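Chemosensory protein (Mamestra brassicae, PDB 1N8V) binds long-chain lipid-like ligands such as bromo-dodecanol in an internal pocket and probably carries small hydrophobic semiochemicals in the moth's chemosensory system. Local coordinates at residues A[95-98]-A[99-103]; A[40-43]-A[44-48]; A[53-56]-A[57-60]. All coordinates share one frame; numbering follows the deposited sequence.

Contact 1: residues A[95-98]-A[99-103]; sequences RKKY and EDRAK. With BDD (bromo-dodecanol), chain D.
The edge of the R95 guanidinium points at the carboxylate of E99, whose OE2 lies near the guanidinium plane. The two flat groups stand nearly perpendicular, 87° apart. R95 NE gives a straight hydrogen bond to E99 OE2 at 2.9 Å, with an N-H...O angle of 174°, and the pair is a salt bridge. R95 NE approaches OE2 from above the carboxylate plane of E99. The ring of Y98 takes its partner at the edge too: the alcohol O1 of bromo-dodecanol lies near the ring plane. Y98 OH and ligand O1 are 3.3 Å apart, a weak hydrogen bond in which either could donate. R95 reaches E99 because its CG lies opposite the backbone N (chi1 -176°) and the chain then runs extended to NE. A water also accepts from R95 NH2 at 3.2 Å. E99 OE2 has another donor in W81 NE1, so an indole and a guanidinium share one oxygen.

R95 and E99 are an i to i+4 pair on helix 95-102, the last helix of the modelled chain. A second such pair, also a salt bridge, lies one residue further on. K96 NZ donates to D100 OD2 at 2.8 Å, on the syn lone pair. K96 is extended up to its last torsion, where the chain bends and turns the ammonium onto the acid. The backbone bonds of the same turns include E99 N to R95 O, 3.0 Å, and A102 N to Y98 O, 2.9 Å. The K97 and R101 side chains run side by side, with no close approach of their charged ends. On the inner side, Y98 touches Y67 and I70 of helix 60-76, A102 touches I74 of that helix, and R95 touches W81 and T85 of helix 78-88.

Contact 2: residues A[40-43]-A[44-48]; sequences GKEL and KEHLQ. With BDD (bromo-dodecanol), chain D.
E42 and H46 meet with their flat groups almost parallel, the carboxylate and ring planes 16° apart. The tighter link is to the backbone. H46 ND1 donates to E42 O at 2.8 Å with an angle of 171°, and the acceptor lies in the ring plane. H46 can turn back to that carbonyl because its CG sits beside the backbone N (chi1 -63°). E42 OE2 comes within 3.1 Å of H46 CE1 from well out of the ring plane, so the near-parallel carboxylate is stepped off the ring. With an alanine here in place of the imidazole, E42 O would probably lose its side-chain donor and a gap would open beside the E42 carboxylate.

The packed side of this helix faces the ligand. The bromine of bromo-dodecanol lies 3.6 Å from E42 CG. L43 CD1 lies 3.9 Å from ligand C9. L47 CD1 is a looser neighbour of C5. L43 and L47 are buried, and both also touch another bound ligand molecule.

The solvent side is polar and more open. K41 NZ meets E45 OE2 on its syn side, a salt bridge of 2.7 Å. A bend at the last torsion of K41 brings the ammonium over. One water donates to both E42 OE1 and E45 OE1, and so links two carboxylates that do not touch.

Within the helix, the i to i+4 bond from L47 N to L43 O is weak. H46 N also donates to L43 O, in an i to i+3 bond at 3.1 Å. This is helix 38-53 of an all-helical fold. The ring of H46 makes an edge-to-face contact with Y4. L43 and L47 rest on V30 of helix 20-30, while K44 and L47 touch Y88 of helix 78-88.

Contact 3: residues A[53-56]-A[57-60]; sequences NGCK and KCTE
C55 and C58 are joined by a disulfide, SG to SG 2.0 Å. The chi3 of -75° turns the two CB-S bonds roughly at right angles about the S-S bond, and each CB lies 3.1 Å from the sulfur of the other residue. C58 takes an ordinary chi1 of -61°, whereas C55 is twisted to -114° to bring its sulfur to the bond.

N53 and K57 cross at about a right angle. N53 ND2 lies 3.5 Å from K57 CE, across the end of the extended lysine chain. Neither polar end is satisfied by the other: K57 NZ forms a salt bridge with D49, and N53 ND2 donates to the second carboxylate oxygen of that residue. One acid therefore holds both groups. N53 OD1 accepts from K56 N at 3.2 Å, with the donor above the amide plane, and also takes a short bond from a water. The same water accepts from K57 N, 2.9 Å, and bridges the two residues.

The chain here leaves helix 38-53 and enters helix 60-76. G54 is the first residue to depart from helical angles, and its positive phi suits glycine. A type I beta turn follows from C55 to C58, closed by C58 N to C55 O at 3.0 Å. The bond from K56 N to N53 OD1 is an Asx motif that runs into the turn, since K56 is the turn's second residue. The disulfide thus spans the two ends of the beta turn and ties them covalently. T59 is the N-cap of helix 60-76. G54 and C55 line a bromo-dodecanol pocket. Both cysteines touch E63 of helix 60-76, and C58 also touches Y4, whose backbone is hydrogen-bonded to that of K57.

Overall arrangement
The three contacts are local, and they follow one another along the chain in the order contact 2, contact 3, contact 1. None touches another. Contacts 1 and 2 lie on opposite sides of the chain's centre, with their own centres 22 Å apart, yet one bromo-dodecanol spans them: its alcohol end is at contact 1 and its bromine at contact 2. Residues of contact 3 belong to the same pocket. Its centre is 13 Å from that of contact 2 and 18 Å from that of contact 1; the nearest atoms are about 5 Å and 6 Å away. R95, L43 and L47 also line the pocket of another bromo-dodecanol, so contacts 1 and 2 share two ligand molecules.

Contact 1: residues A[95-98]-A[99-103]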
loop_
_atom_site.group_PDB
_atom_site.type_symbol
_atom_site.label_atom_id
_atom_site.label_comp_id
_atom_site.label_asym_id
_atom_site.label_seq_id
_atom_site.Cartn_x
_atom_site.Cartn_y
_atom_site.Cartn_z
ATOM N N ARG A 95 8.260 4.379 8.614
ATOM C CA ARG A 95 9.053 3.197 8.255
ATOM C C ARG A 95 9.425 2.326 9.440
ATOM O O ARG A 95 9.136 1.114 9.445
ATOM C CB ARG A 95 10.288 3.605 7.464
ATOM C CG ARG A 95 11.093 2.422 6.982
ATOM C CD ARG A 95 12.270 2.753 6.096
ATOM N NE ARG A 95 13.120 1.580 5.879
ATOM C CZ ARG A 95 14.247 1.614 5.186
ATOM N NH1 ARG A 95 14.617 2.728 4.587
ATOM N NH2 ARG A 95 14.991 0.527 5.088
ATOM N N LYS A 96 10.037 2.918 10.460
ATOM C CA LYS A 96 10.443 2.122 11.601
ATOM C C LYS A 96 9.230 1.576 12.367
ATOM O O LYS A 96 9.244 0.431 12.816
ATOM C CB LYS A 96 11.382 2.885 12.514
ATOM C CG LYS A 96 11.883 2.000 13.651
ATOM C CD LYS A 96 13.038 2.592 14.414
ATOM C CE LYS A 96 13.708 1.555 15.333
ATOM N NZ LYS A 96 12.799 1.061 16.404
ATOM N N LYS A 97 8.166 2.351 12.470
ATOM C CA LYS A 97 6.976 1.887 13.168
ATOM C C LYS A 97 6.395 0.631 12.514
ATOM O O LYS A 97 6.045 -0.323 13.217
ATOM C CB LYS A 97 5.912 2.977 13.255
ATOM C CG LYS A 97 6.229 4.054 14.274
ATOM C CD LYS A 97 5.171 5.173 14.241
ATOM C CE LYS A 97 5.387 6.207 15.350
ATOM N NZ LYS A 97 4.456 7.387 15.261
ATOM N N TYR A 98 6.286 0.608 11.195
ATOM C CA TYR A 98 5.719 -0.570 10.518
ATOM C C TYR A 98 6.685 -1.737 10.554
ATOM O O TYR A 98 6.261 -2.892 10.740
ATOM C CB TYR A 98 5.340 -0.255 9.070
ATOM C CG TYR A 98 3.954 0.352 8.894
ATOM C CD1 TYR A 98 2.816 -0.387 9.156
ATOM C CD2 TYR A 98 3.793 1.645 8.415
ATOM C CE1 TYR A 98 1.550 0.149 8.984
ATOM C CE2 TYR A 98 2.539 2.195 8.245
ATOM C CZ TYR A 98 1.418 1.426 8.518
ATOM O OH TYR A 98 0.144 1.944 8.346
ATOM N N GLU A 99 7.980 -1.476 10.395
ATOM C CA GLU A 99 8.957 -2.567 10.445
ATOM C C GLU A 99 8.991 -3.217 11.821
ATOM O O GLU A 99 9.131 -4.452 11.932
ATOM C CB GLU A 99 10.344 -2.081 10.044
ATOM C CG GLU A 99 10.465 -1.718 8.565
ATOM C CD GLU A 99 11.801 -1.102 8.208
ATOM O OE1 GLU A 99 12.552 -0.766 9.169
ATOM O OE2 GLU A 99 12.085 -0.929 7.005
ATOM N N ASP A 100 8.847 -2.416 12.873
ATOM C CA ASP A 100 8.873 -2.973 14.231
ATOM C C ASP A 100 7.656 -3.882 14.438
ATOM O O ASP A 100 7.768 -4.960 15.048
ATOM C CB ASP A 100 8.882 -1.867 15.280
ATOM C CG ASP A 100 10.204 -1.136 15.369
ATOM O OD1 ASP A 100 11.205 -1.571 14.773
ATOM O OD2 ASP A 100 10.327 -0.100 16.058
ATOM N N ARG A 101 6.508 -3.471 13.907
ATOM C CA ARG A 101 5.282 -4.286 14.022
ATOM C C ARG A 101 5.443 -5.584 13.279
ATOM O O ARG A 101 5.076 -6.641 13.787
ATOM C CB ARG A 101 4.077 -3.536 13.460
ATOM C CG ARG A 101 3.631 -2.459 14.336
ATOM C CD ARG A 101 4.763 -1.934 15.129
ATOM N NE ARG A 101 4.413 -0.886 16.056
ATOM C CZ ARG A 101 5.164 0.172 16.263
ATOM N NH1 ARG A 101 6.298 0.311 15.612
ATOM N NH2 ARG A 101 4.781 1.085 17.140
ATOM N N ALA A 102 5.985 -5.510 12.071
ATOM C CA ALA A 102 6.168 -6.689 11.238
ATOM C C ALA A 102 7.067 -7.714 11.906
ATOM O O ALA A 102 6.787 -8.901 11.828
ATOM C CB ALA A 102 6.726 -6.294 9.893
ATOM N N LYS A 103 8.130 -7.248 12.560
ATOM C CA LYS A 103 9.097 -8.117 13.234
ATOM C C LYS A 103 8.553 -8.739 14.517
ATOM O O LYS A 103 7.605 -8.212 15.099
ATOM C CB LYS A 103 10.362 -7.340 13.537
HETATM O O1 BDD D . -0.092 5.242 8.616
HETATM C C1 BDD D . 0.207 5.475 7.245
HETATM C C2 BDD D . -0.737 4.624 6.398
HETATM C C3 BDD D . -0.015 3.986 5.211
HETATM C C4 BDD D . -0.969 3.224 4.298
HETATM C C5 BDD D . -2.102 4.088 3.761
HETATM C C6 BDD D . -3.080 3.328 2.874
HETATM C C7 BDD D . -4.027 4.286 2.145
HETATM C C8 BDD D . -5.210 3.577 1.496
HETATM C C9 BDD D . -5.957 4.468 0.506
HETATM C C10 BDD D . -7.237 3.795 -0.011
HETATM C C11 BDD D . -7.898 4.496 -1.199
HETATM C C12 BDD D . -8.915 3.598 -1.961
HETATM BR BR BDD D . -8.334 2.639 -3.167
HETATM O O HOH W 1 15.344 -1.651 7.468
#

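Contact 2: residues A[40-43]-A[44-48]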
loop_
_atom_site.group_PDB
_atom_site.type_symbol
_atom_site.label_atom_id
_atom_site.label_comp_id
_atom_site.label_asym_id
_atom_site.label_seq_id
_atom_site.Cartn_x
_atom_site.Cartn_y
_atom_site.Cartn_z
ATOM N N GLY A 40 -6.078 0.629 -8.658
ATOM C CA GLY A 40 -4.714 1.051 -8.510
ATOM C C GLY A 40 -4.565 2.552 -8.606
ATOM O O GLY A 40 -3.800 3.157 -7.863
ATOM N N LYS A 41 -5.281 3.149 -9.539
ATOM C CA LYS A 41 -5.266 4.594 -9.732
ATOM C C LYS A 41 -5.823 5.285 -8.476
ATOM O O LYS A 41 -5.277 6.274 -8.011
ATOM C CB LYS A 41 -6.089 4.960 -10.968
ATOM C CG LYS A 41 -6.036 6.421 -11.372
ATOM C CD LYS A 41 -6.798 6.599 -12.691
ATOM C CE LYS A 41 -6.765 8.027 -13.201
ATOM N NZ LYS A 41 -7.544 8.985 -12.371
ATOM N N GLU A 42 -6.912 4.747 -7.928
ATOM C CA GLU A 42 -7.506 5.314 -6.701
ATOM C C GLU A 42 -6.508 5.232 -5.551
ATOM O O GLU A 42 -6.348 6.198 -4.775
ATOM C CB GLU A 42 -8.817 4.585 -6.360
ATOM C CG GLU A 42 -9.682 5.258 -5.290
ATOM C CD GLU A 42 -10.503 6.435 -5.805
ATOM O OE1 GLU A 42 -10.861 6.469 -7.012
ATOM O OE2 GLU A 42 -10.818 7.332 -4.993
ATOM N N LEU A 43 -5.834 4.089 -5.392
ATOM C CA LEU A 43 -4.836 3.975 -4.352
ATOM C C LEU A 43 -3.709 4.979 -4.571
ATOM O O LEU A 43 -3.316 5.697 -3.655
ATOM C CB LEU A 43 -4.264 2.543 -4.315
ATOM C CG LEU A 43 -3.076 2.348 -3.371
ATOM C CD1 LEU A 43 -3.414 2.739 -1.924
ATOM C CD2 LEU A 43 -2.570 0.901 -3.442
ATOM N N LYS A 44 -3.159 5.036 -5.783
ATOM C CA LYS A 44 -2.065 5.950 -6.079
ATOM C C LYS A 44 -2.411 7.404 -5.735
ATOM O O LYS A 44 -1.573 8.144 -5.176
ATOM C CB LYS A 44 -1.688 5.833 -7.567
ATOM C CG LYS A 44 -0.589 6.746 -8.014
ATOM C CD LYS A 44 -0.369 6.703 -9.510
ATOM C CE LYS A 44 -1.602 7.109 -10.300
ATOM N NZ LYS A 44 -1.457 6.976 -11.786
ATOM N N GLU A 45 -3.651 7.783 -6.018
ATOM C CA GLU A 45 -4.125 9.145 -5.816
ATOM C C GLU A 45 -4.405 9.528 -4.371
ATOM O O GLU A 45 -4.588 10.711 -4.069
ATOM C CB GLU A 45 -5.354 9.396 -6.676
ATOM C CG GLU A 45 -5.011 9.370 -8.159
ATOM C CD GLU A 45 -6.192 9.420 -9.099
ATOM O OE1 GLU A 45 -7.342 9.196 -8.663
ATOM O OE2 GLU A 45 -5.941 9.643 -10.301
ATOM N N HIS A 46 -4.441 8.555 -3.475
ATOM C CA HIS A 46 -4.687 8.826 -2.057
ATOM C C HIS A 46 -3.562 8.424 -1.137
ATOM O O HIS A 46 -3.595 8.765 0.054
ATOM C CB HIS A 46 -6.032 8.196 -1.632
ATOM C CG HIS A 46 -7.180 8.804 -2.355
ATOM N ND1 HIS A 46 -7.555 8.399 -3.617
ATOM C CD2 HIS A 46 -7.941 9.880 -2.067
ATOM C CE1 HIS A 46 -8.536 9.169 -4.051
ATOM N NE2 HIS A 46 -8.800 10.071 -3.126
ATOM N N LEU A 47 -2.540 7.731 -1.624
ATOM C CA LEU A 47 -1.482 7.236 -0.756
ATOM C C LEU A 47 -0.672 8.339 -0.069
ATOM O O LEU A 47 -0.412 8.274 1.149
ATOM C CB LEU A 47 -0.536 6.294 -1.545
ATOM C CG LEU A 47 0.613 5.642 -0.770
ATOM C CD1 LEU A 47 0.126 4.945 0.488
ATOM C CD2 LEU A 47 1.351 4.670 -1.652
ATOM N N GLN A 48 -0.281 9.369 -0.813
ATOM C CA GLN A 48 0.498 10.448 -0.206
ATOM C C GLN A 48 -0.283 11.105 0.940
ATOM O O GLN A 48 0.266 11.347 2.046
ATOM C CB GLN A 48 0.883 11.514 -1.223
ATOM C CG GLN A 48 1.960 12.444 -0.730
ATOM C CD GLN A 48 3.231 11.705 -0.438
ATOM O OE1 GLN A 48 3.847 11.154 -1.358
ATOM N NE2 GLN A 48 3.629 11.671 0.819
HETATM O O1 BDD D . -0.092 5.242 8.616
HETATM C C1 BDD D . 0.207 5.475 7.245
HETATM C C2 BDD D . -0.737 4.624 6.398
HETATM C C3 BDD D . -0.015 3.986 5.211
HETATM C C4 BDD D . -0.969 3.224 4.298
HETATM C C5 BDD D . -2.102 4.088 3.761
HETATM C C6 BDD D . -3.080 3.328 2.874
HETATM C C7 BDD D . -4.027 4.286 2.145
HETATM C C8 BDD D . -5.210 3.577 1.496
HETATM C C9 BDD D . -5.957 4.468 0.506
HETATM C C10 BDD D . -7.237 3.795 -0.011
HETATM C C11 BDD D . -7.898 4.496 -1.199
HETATM C C12 BDD D . -8.915 3.598 -1.961
HETATM BR BR BDD D . -8.334 2.639 -3.167
HETATM O O HOH W 2 -9.691 7.422 -9.631
#

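Contact 3: residues A[53-56]-A[57-60]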
loop_
_atom_site.group_PDB
_atom_site.type_symbol
_atom_site.label_atom_id
_atom_site.label_comp_id
_atom_site.label_asym_id
_atom_site.label_seq_id
_atom_site.Cartn_x
_atom_site.Cartn_y
_atom_site.Cartn_z
ATOM N N ASN A 53 -1.338 12.122 7.022
ATOM C CA ASN A 53 -2.294 12.205 8.144
ATOM C C ASN A 53 -2.587 10.902 8.881
ATOM O O ASN A 53 -3.553 10.801 9.642
ATOM C CB ASN A 53 -3.583 12.883 7.740
ATOM C CG ASN A 53 -4.296 12.147 6.657
ATOM O OD1 ASN A 53 -4.276 10.931 6.597
ATOM N ND2 ASN A 53 -4.952 12.905 5.793
ATOM N N GLY A 54 -1.734 9.910 8.711
ATOM C CA GLY A 54 -1.881 8.647 9.408
ATOM C C GLY A 54 -3.193 7.921 9.214
ATOM O O GLY A 54 -3.778 7.355 10.143
ATOM N N CYS A 55 -3.655 7.901 7.963
ATOM C CA CYS A 55 -4.902 7.204 7.606
ATOM C C CYS A 55 -6.158 7.818 8.253
ATOM O O CYS A 55 -7.170 7.144 8.434
ATOM C CB CYS A 55 -4.838 5.688 7.860
ATOM S SG CYS A 55 -4.927 4.654 6.340
ATOM N N LYS A 56 -6.127 9.111 8.519
ATOM C CA LYS A 56 -7.298 9.784 9.098
ATOM C C LYS A 56 -8.599 9.628 8.270
ATOM O O LYS A 56 -9.714 9.667 8.828
ATOM C CB LYS A 56 -6.974 11.256 9.279
ATOM C CG LYS A 56 -8.089 12.063 9.904
ATOM C CD LYS A 56 -7.643 13.479 10.161
ATOM C CE LYS A 56 -7.363 14.242 8.875
ATOM N NZ LYS A 56 -7.025 15.690 9.185
ATOM N N LYS A 57 -8.484 9.495 6.957
ATOM C CA LYS A 57 -9.649 9.370 6.085
ATOM C C LYS A 57 -9.892 7.948 5.606
ATOM O O LYS A 57 -10.762 7.699 4.778
ATOM C CB LYS A 57 -9.471 10.308 4.888
ATOM C CG LYS A 57 -9.224 11.729 5.292
ATOM C CD LYS A 57 -8.531 12.498 4.176
ATOM C CE LYS A 57 -8.076 13.880 4.615
ATOM N NZ LYS A 57 -7.314 14.592 3.549
ATOM N N CYS A 58 -9.093 7.009 6.091
ATOM C CA CYS A 58 -9.243 5.617 5.734
ATOM C C CYS A 58 -10.413 4.949 6.430
ATOM O O CYS A 58 -10.720 5.236 7.605
ATOM C CB CYS A 58 -7.987 4.837 6.093
ATOM S SG CYS A 58 -6.478 5.391 5.256
ATOM N N THR A 59 -11.045 4.019 5.736
ATOM C CA THR A 59 -12.055 3.171 6.357
ATOM C C THR A 59 -11.347 2.152 7.240
ATOM O O THR A 59 -10.139 1.974 7.141
ATOM C CB THR A 59 -12.861 2.407 5.289
ATOM O OG1 THR A 59 -11.986 1.520 4.577
ATOM C CG2 THR A 59 -13.497 3.344 4.254
ATOM N N GLU A 60 -12.090 1.485 8.121
ATOM C CA GLU A 60 -11.498 0.470 8.968
ATOM C C GLU A 60 -10.907 -0.639 8.098
ATOM O O GLU A 60 -9.804 -1.125 8.372
ATOM C CB GLU A 60 -12.527 -0.063 9.966
ATOM C CG GLU A 60 -12.827 0.924 11.082
ATOM C CD GLU A 60 -13.882 0.450 12.069
ATOM O OE1 GLU A 60 -14.639 -0.486 11.764
ATOM O OE2 GLU A 60 -13.972 1.035 13.152
HETATM O O HOH W 3 -6.054 9.409 5.415
#